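Local coordinates for protein malonyl-CoA decarboxylase (Rhodopseudomonas palustris, PDB 4KSA) that probably catalyses the decarboxylation of malonyl-CoA to acetyl-CoA and carbon dioxide, at residues Asn386-Asp391 / Tyr414-Gly419; Ser306-Phe311 / Leu410-Leu415. All blocks are in the same frame, centred on the assembly; numbering follows the deposited sequence.

Contact 1: Asn386-Asp391 / Tyr414-Gly419; sequences NGARLD and YLYALG
Arg389 and Leu415 face each other as an antiparallel hydrogen-bonded pair, on short strand segments whose axes approach to 4.5 Å with directions 126° apart, a strong twist. Arg389 N donates to Leu415 O at 3.1 Å, and Leu415 N returns a straighter bond to Arg389 O at 2.7 Å. On the face carrying these two side chains, Arg389 bends at chi3 (97°) and turns one face of its guanidinium onto Leu415, with NH1 3.6 Å from Leu415 CG. NE and NH1 grip Asp391 side-on, both at OD1 (2.8 Å from NE, 2.7 Å from NH1); OD1 lies near the guanidinium plane, whereas both nitrogens approach from one face of the carboxylate. Asp391 CB packs 3.6 Å from Leu415 CB. An alanine at Asp391 would probably leave the Arg389 guanidinium without its counter-charge and freer to swing off Leu415. Leu390 and Tyr414 form the next pair, non-hydrogen-bonded, on the opposite face; on that flank Ala388 CB stands over the Tyr416 ring face as a CH-pi contact, 3.6 Å from the centroid and 15° off the normal. Asn386 O meets the same ring at its edge, and the Tyr416 hydroxyl hydrogen-bonds His383 of helix 378-385. The strand pairing thus carries a partly exposed ion pair backed by leucine and a buried tyrosine ring packed against residues flanking Gly387, C-prime residue of the Schellman motif ending the helix.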
loop_
_atom_site.group_PDB
_atom_site.type_symbol
_atom_site.label_atom_id
_atom_site.label_comp_id
_atom_site.label_asym_id
_atom_site.label_seq_id
_atom_site.Cartn_x
_atom_site.Cartn_y
_atom_site.Cartn_z
ATOM N N ASN A 386 -9.078 -15.243 27.006
ATOM C CA ASN A 386 -8.930 -15.324 25.568
ATOM C C ASN A 386 -9.638 -16.561 25.058
ATOM O O ASN A 386 -9.321 -17.082 23.991
ATOM C CB ASN A 386 -7.453 -15.355 25.183
ATOM C CG ASN A 386 -6.904 -13.971 24.898
ATOM O OD1 ASN A 386 -6.949 -13.501 23.764
ATOM N ND2 ASN A 386 -6.408 -13.300 25.933
ATOM N N GLY A 387 -10.598 -17.037 25.841
ATOM C CA GLY A 387 -11.362 -18.210 25.459
ATOM C C GLY A 387 -10.669 -19.560 25.540
ATOM O O GLY A 387 -11.187 -20.545 25.024
ATOM N N ALA A 388 -9.506 -19.628 26.178
ATOM C CA ALA A 388 -8.813 -20.901 26.280
ATOM C C ALA A 388 -9.380 -21.765 27.392
ATOM O O ALA A 388 -10.226 -21.322 28.182
ATOM C CB ALA A 388 -7.342 -20.685 26.498
ATOM N N ARG A 389 -8.886 -23.004 27.417
ATOM C CA ARG A 389 -9.253 -24.054 28.369
ATOM C C ARG A 389 -7.997 -24.477 29.120
ATOM O O ARG A 389 -6.944 -24.645 28.507
ATOM C CB ARG A 389 -9.808 -25.268 27.601
ATOM C CG ARG A 389 -9.923 -26.576 28.408
ATOM C CD ARG A 389 -10.543 -27.716 27.581
ATOM N NE ARG A 389 -9.538 -28.605 26.993
ATOM C CZ ARG A 389 -9.713 -29.301 25.866
ATOM N NH1 ARG A 389 -8.747 -30.088 25.402
ATOM N NH2 ARG A 389 -10.850 -29.198 25.188
ATOM N N LEU A 390 -8.091 -24.628 30.442
ATOM C CA LEU A 390 -6.939 -25.083 31.224
ATOM C C LEU A 390 -6.822 -26.585 30.915
ATOM O O LEU A 390 -7.633 -27.376 31.376
ATOM C CB LEU A 390 -7.190 -24.848 32.706
ATOM C CG LEU A 390 -6.106 -25.410 33.625
ATOM C CD1 LEU A 390 -4.729 -24.912 33.198
ATOM C CD2 LEU A 390 -6.421 -25.003 35.060
ATOM N N ASP A 391 -5.807 -26.962 30.145
ATOM C CA ASP A 391 -5.656 -28.338 29.696
ATOM C C ASP A 391 -4.715 -29.302 30.435
ATOM O O ASP A 391 -4.998 -30.495 30.505
ATOM C CB ASP A 391 -5.292 -28.320 28.209
ATOM C CG ASP A 391 -5.797 -29.538 27.462
ATOM O OD1 ASP A 391 -7.021 -29.791 27.498
ATOM O OD2 ASP A 391 -4.969 -30.233 26.825
ATOM N N TYR A 414 -2.428 -24.167 28.139
ATOM C CA TYR A 414 -3.816 -23.753 28.029
ATOM C C TYR A 414 -4.095 -24.243 26.615
ATOM O O TYR A 414 -3.198 -24.256 25.774
ATOM C CB TYR A 414 -3.961 -22.235 28.171
ATOM C CG TYR A 414 -3.775 -21.730 29.593
ATOM C CD1 TYR A 414 -4.855 -21.638 30.472
ATOM C CD2 TYR A 414 -2.512 -21.331 30.056
ATOM C CE1 TYR A 414 -4.694 -21.154 31.784
ATOM C CE2 TYR A 414 -2.333 -20.852 31.367
ATOM C CZ TYR A 414 -3.430 -20.766 32.221
ATOM O OH TYR A 414 -3.256 -20.289 33.501
ATOM N N LEU A 415 -5.314 -24.695 26.359
ATOM C CA LEU A 415 -5.646 -25.236 25.053
ATOM C C LEU A 415 -6.578 -24.301 24.302
ATOM O O LEU A 415 -7.680 -23.984 24.769
ATOM C CB LEU A 415 -6.276 -26.630 25.235
ATOM C CG LEU A 415 -6.522 -27.595 24.067
ATOM C CD1 LEU A 415 -7.719 -27.127 23.254
ATOM C CD2 LEU A 415 -5.265 -27.712 23.220
ATOM N N TYR A 416 -6.110 -23.839 23.146
ATOM C CA TYR A 416 -6.909 -22.943 22.322
ATOM C C TYR A 416 -7.516 -23.751 21.198
ATOM O O TYR A 416 -6.806 -24.333 20.374
ATOM C CB TYR A 416 -6.063 -21.800 21.739
ATOM C CG TYR A 416 -5.774 -20.672 22.708
ATOM C CD1 TYR A 416 -4.591 -20.645 23.446
ATOM C CD2 TYR A 416 -6.695 -19.636 22.907
ATOM C CE1 TYR A 416 -4.328 -19.616 24.363
ATOM C CE2 TYR A 416 -6.442 -18.600 23.828
ATOM C CZ TYR A 416 -5.256 -18.607 24.550
ATOM O OH TYR A 416 -5.001 -17.637 25.479
ATOM N N ALA A 417 -8.839 -23.804 21.194
ATOM C CA ALA A 417 -9.577 -24.533 20.176
ATOM C C ALA A 417 -10.399 -23.504 19.438
ATOM O O ALA A 417 -11.384 -22.979 19.970
ATOM C CB ALA A 417 -10.486 -25.564 20.816
ATOM N N LEU A 418 -9.976 -23.220 18.214
ATOM C CA LEU A 418 -10.619 -22.235 17.365
ATOM C C LEU A 418 -12.080 -22.556 17.050
ATOM O O LEU A 418 -12.561 -22.267 15.955
ATOM C CB LEU A 418 -9.802 -22.097 16.080
ATOM C CG LEU A 418 -10.159 -21.017 15.066
ATOM C CD1 LEU A 418 -10.456 -19.701 15.760
ATOM C CD2 LEU A 418 -8.991 -20.881 14.096
ATOM N N GLY A 419 -12.772 -23.155 18.016
ATOM C CA GLY A 419 -14.172 -23.501 17.856
ATOM C C GLY A 419 -14.946 -23.227 19.137
ATOM O O GLY A 419 -16.180 -23.128 19.136
#

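Contact 2: Ser306-Phe311 / Leu410-Leu415; sequences SPVPGF and LMVNYL
Ser306 and Val412 make a lone antiparallel hydrogen-bonded bridge, just past the end of strand 301-304. Its two bonds are unequal: Val412 N reaches Ser306 O at 3.2 Å with a fairly straight N-H (162°), from 36° above the carbonyl plane, whereas Ser306 N to Val412 O is bent and weak. Side chains make up the packed part. Val308 CG2, set beside its own backbone N and anti to the carbonyl carbon, touches both Leu410 CD1 at 3.6 Å and Val412 CG1 at 4.0 Å, with Leu410 O also nearby; Phe365 of helix 347-367 touches both valines. The selenomethionine Met411 bends at chi3 and brings its CE methyl 3.3 Å from Ser306 O. Ser306 places OG near the plane of the Tyr414 ring, at the CD2 edge, while OG itself is hydrogen-bonded to Thr304 OG1. The other side is looser, with one bridging water. Pro307 is partly exposed, its CB directed away from the strand, and its carbonyl is joined to Tyr414 through that water, which donates to Pro307 O at 2.6 Å and accepts from Tyr414 OH at 2.7 Å, lying near the plane of the tyrosine ring. After Pro307, a type II turn from Val308 to Phe311, with Gly310 at the N-cap position, leads into helix 311-320. Sheet pairing thus fades here into apolar packing around Val308, while a single water links the Pro307 carbonyl to the Tyr414 hydroxyl where the loop leaves the strand.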
loop_
_atom_site.group_PDB
_atom_site.type_symbol
_atom_site.label_atom_id
_atom_site.label_comp_id
_atom_site.label_asym_id
_atom_site.label_seq_id
_atom_site.Cartn_x
_atom_site.Cartn_y
_atom_site.Cartn_z
ATOM N N SER A 306 2.544 -21.960 29.396
ATOM C CA SER A 306 2.557 -20.830 30.299
ATOM C C SER A 306 3.208 -21.018 31.664
ATOM O O SER A 306 3.511 -22.131 32.091
ATOM C CB SER A 306 1.113 -20.374 30.515
ATOM O OG SER A 306 0.400 -20.348 29.283
ATOM N N PRO A 307 3.485 -19.900 32.341
ATOM C CA PRO A 307 4.085 -19.908 33.673
ATOM C C PRO A 307 2.918 -19.723 34.636
ATOM O O PRO A 307 1.790 -19.484 34.202
ATOM C CB PRO A 307 5.017 -18.704 33.642
ATOM C CG PRO A 307 4.282 -17.761 32.798
ATOM C CD PRO A 307 3.794 -18.633 31.657
ATOM N N VAL A 308 3.175 -19.851 35.931
ATOM C CA VAL A 308 2.113 -19.684 36.913
ATOM C C VAL A 308 2.664 -18.787 37.991
ATOM O O VAL A 308 2.818 -19.198 39.137
ATOM C CB VAL A 308 1.694 -21.029 37.544
ATOM C CG1 VAL A 308 0.456 -20.830 38.411
ATOM C CG2 VAL A 308 1.454 -22.066 36.452
ATOM N N PRO A 309 2.978 -17.532 37.632
ATOM C CA PRO A 309 3.522 -16.597 38.617
ATOM C C PRO A 309 2.483 -16.411 39.706
ATOM O O PRO A 309 1.289 -16.347 39.428
ATOM C CB PRO A 309 3.754 -15.338 37.786
ATOM C CG PRO A 309 2.595 -15.365 36.840
ATOM C CD PRO A 309 2.572 -16.817 36.402
ATOM N N GLY A 310 2.914 -16.361 40.951
ATOM C CA GLY A 310 1.929 -16.179 41.993
ATOM C C GLY A 310 1.397 -17.460 42.594
ATOM O O GLY A 310 0.572 -17.398 43.507
ATOM N N PHE A 311 1.830 -18.615 42.080
ATOM C CA PHE A 311 1.398 -19.894 42.657
ATOM C C PHE A 311 2.202 -20.049 43.937
ATOM O O PHE A 311 1.650 -20.362 44.989
ATOM C CB PHE A 311 1.693 -21.083 41.739
ATOM C CG PHE A 311 1.427 -22.432 42.382
ATOM C CD1 PHE A 311 0.153 -22.782 42.807
ATOM C CD2 PHE A 311 2.466 -23.350 42.569
ATOM C CE1 PHE A 311 -0.089 -24.031 43.414
ATOM C CE2 PHE A 311 2.234 -24.594 43.172
ATOM C CZ PHE A 311 0.958 -24.932 43.594
ATOM N N LEU A 410 6.370 -25.277 38.437
ATOM C CA LEU A 410 5.089 -25.619 37.848
ATOM C C LEU A 410 4.686 -24.747 36.662
ATOM O O LEU A 410 4.609 -23.526 36.770
ATOM C CB LEU A 410 4.002 -25.562 38.926
ATOM C CG LEU A 410 2.648 -26.232 38.656
ATOM C CD1 LEU A 410 1.691 -25.282 37.978
ATOM C CD2 LEU A 410 2.867 -27.481 37.811
HETATM N N MSE A 411 4.438 -25.395 35.527
HETATM C CA MSE A 411 4.000 -24.723 34.306
HETATM C C MSE A 411 2.705 -25.388 33.876
HETATM O O MSE A 411 2.279 -26.369 34.480
HETATM C CB MSE A 411 5.023 -24.866 33.185
HETATM C CG MSE A 411 6.293 -24.081 33.397
HETATM SE SE MSE A 411 7.304 -23.947 31.750
HETATM C CE MSE A 411 6.675 -22.203 31.163
ATOM N N VAL A 412 2.071 -24.845 32.846
ATOM C CA VAL A 412 0.836 -25.416 32.346
ATOM C C VAL A 412 0.666 -25.155 30.864
ATOM O O VAL A 412 1.432 -24.414 30.253
ATOM C CB VAL A 412 -0.392 -24.843 33.047
ATOM C CG1 VAL A 412 -0.339 -25.140 34.529
ATOM C CG2 VAL A 412 -0.476 -23.365 32.782
ATOM N N ASN A 413 -0.337 -25.798 30.286
ATOM C CA ASN A 413 -0.651 -25.620 28.887
ATOM C C ASN A 413 -2.100 -25.202 28.899
ATOM O O ASN A 413 -2.909 -25.782 29.625
ATOM C CB ASN A 413 -0.549 -26.924 28.088
ATOM C CG ASN A 413 0.763 -27.654 28.285
ATOM O OD1 ASN A 413 0.832 -28.626 29.031
ATOM N ND2 ASN A 413 1.805 -27.206 27.609
ATOM N N TYR A 414 -2.428 -24.167 28.139
ATOM C CA TYR A 414 -3.816 -23.753 28.029
ATOM C C TYR A 414 -4.095 -24.243 26.615
ATOM O O TYR A 414 -3.198 -24.256 25.774
ATOM C CB TYR A 414 -3.961 -22.235 28.171
ATOM C CG TYR A 414 -3.775 -21.730 29.593
ATOM C CD1 TYR A 414 -4.855 -21.638 30.472
ATOM C CD2 TYR A 414 -2.512 -21.331 30.056
ATOM C CE1 TYR A 414 -4.694 -21.154 31.784
ATOM C CE2 TYR A 414 -2.333 -20.852 31.367
ATOM C CZ TYR A 414 -3.430 -20.766 32.221
ATOM O OH TYR A 414 -3.256 -20.289 33.501
ATOM N N LEU A 415 -5.314 -24.695 26.359
ATOM C CA LEU A 415 -5.646 -25.236 25.053
ATOM C C LEU A 415 -6.578 -24.301 24.302
ATOM O O LEU A 415 -7.680 -23.984 24.769
ATOM C CB LEU A 415 -6.276 -26.630 25.235
ATOM C CG LEU A 415 -6.522 -27.595 24.067
ATOM C CD1 LEU A 415 -7.719 -27.127 23.254
ATOM C CD2 LEU A 415 -5.265 -27.712 23.220
HETATM O O HOH W 1 -0.795 -19.838 34.557
#

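In the fold
Both contacts use strand 411-416, which lies in the mixed sheet between strands 301-304 and 389-394. Along the chain, 306-311 comes first, then 386-391, and finally 410-419, so the last strand inserts between two earlier ones. Contact 1 pairs it with 389-394, the outermost strand on that side within the chain; contact 2 ties it to the loop leaving 301-304. Their centres are about 14 Å apart, they share Tyr414 and Leu415, and a probable hydrogen bond links Asp391 N to Asn413 O at 3.2 Å. Away from the magnesium-binding His162, strand 411-416 thus joins the edge strand and 301-304 with its following loop into one sheet of the C-terminal, acetyltransferase-clan region.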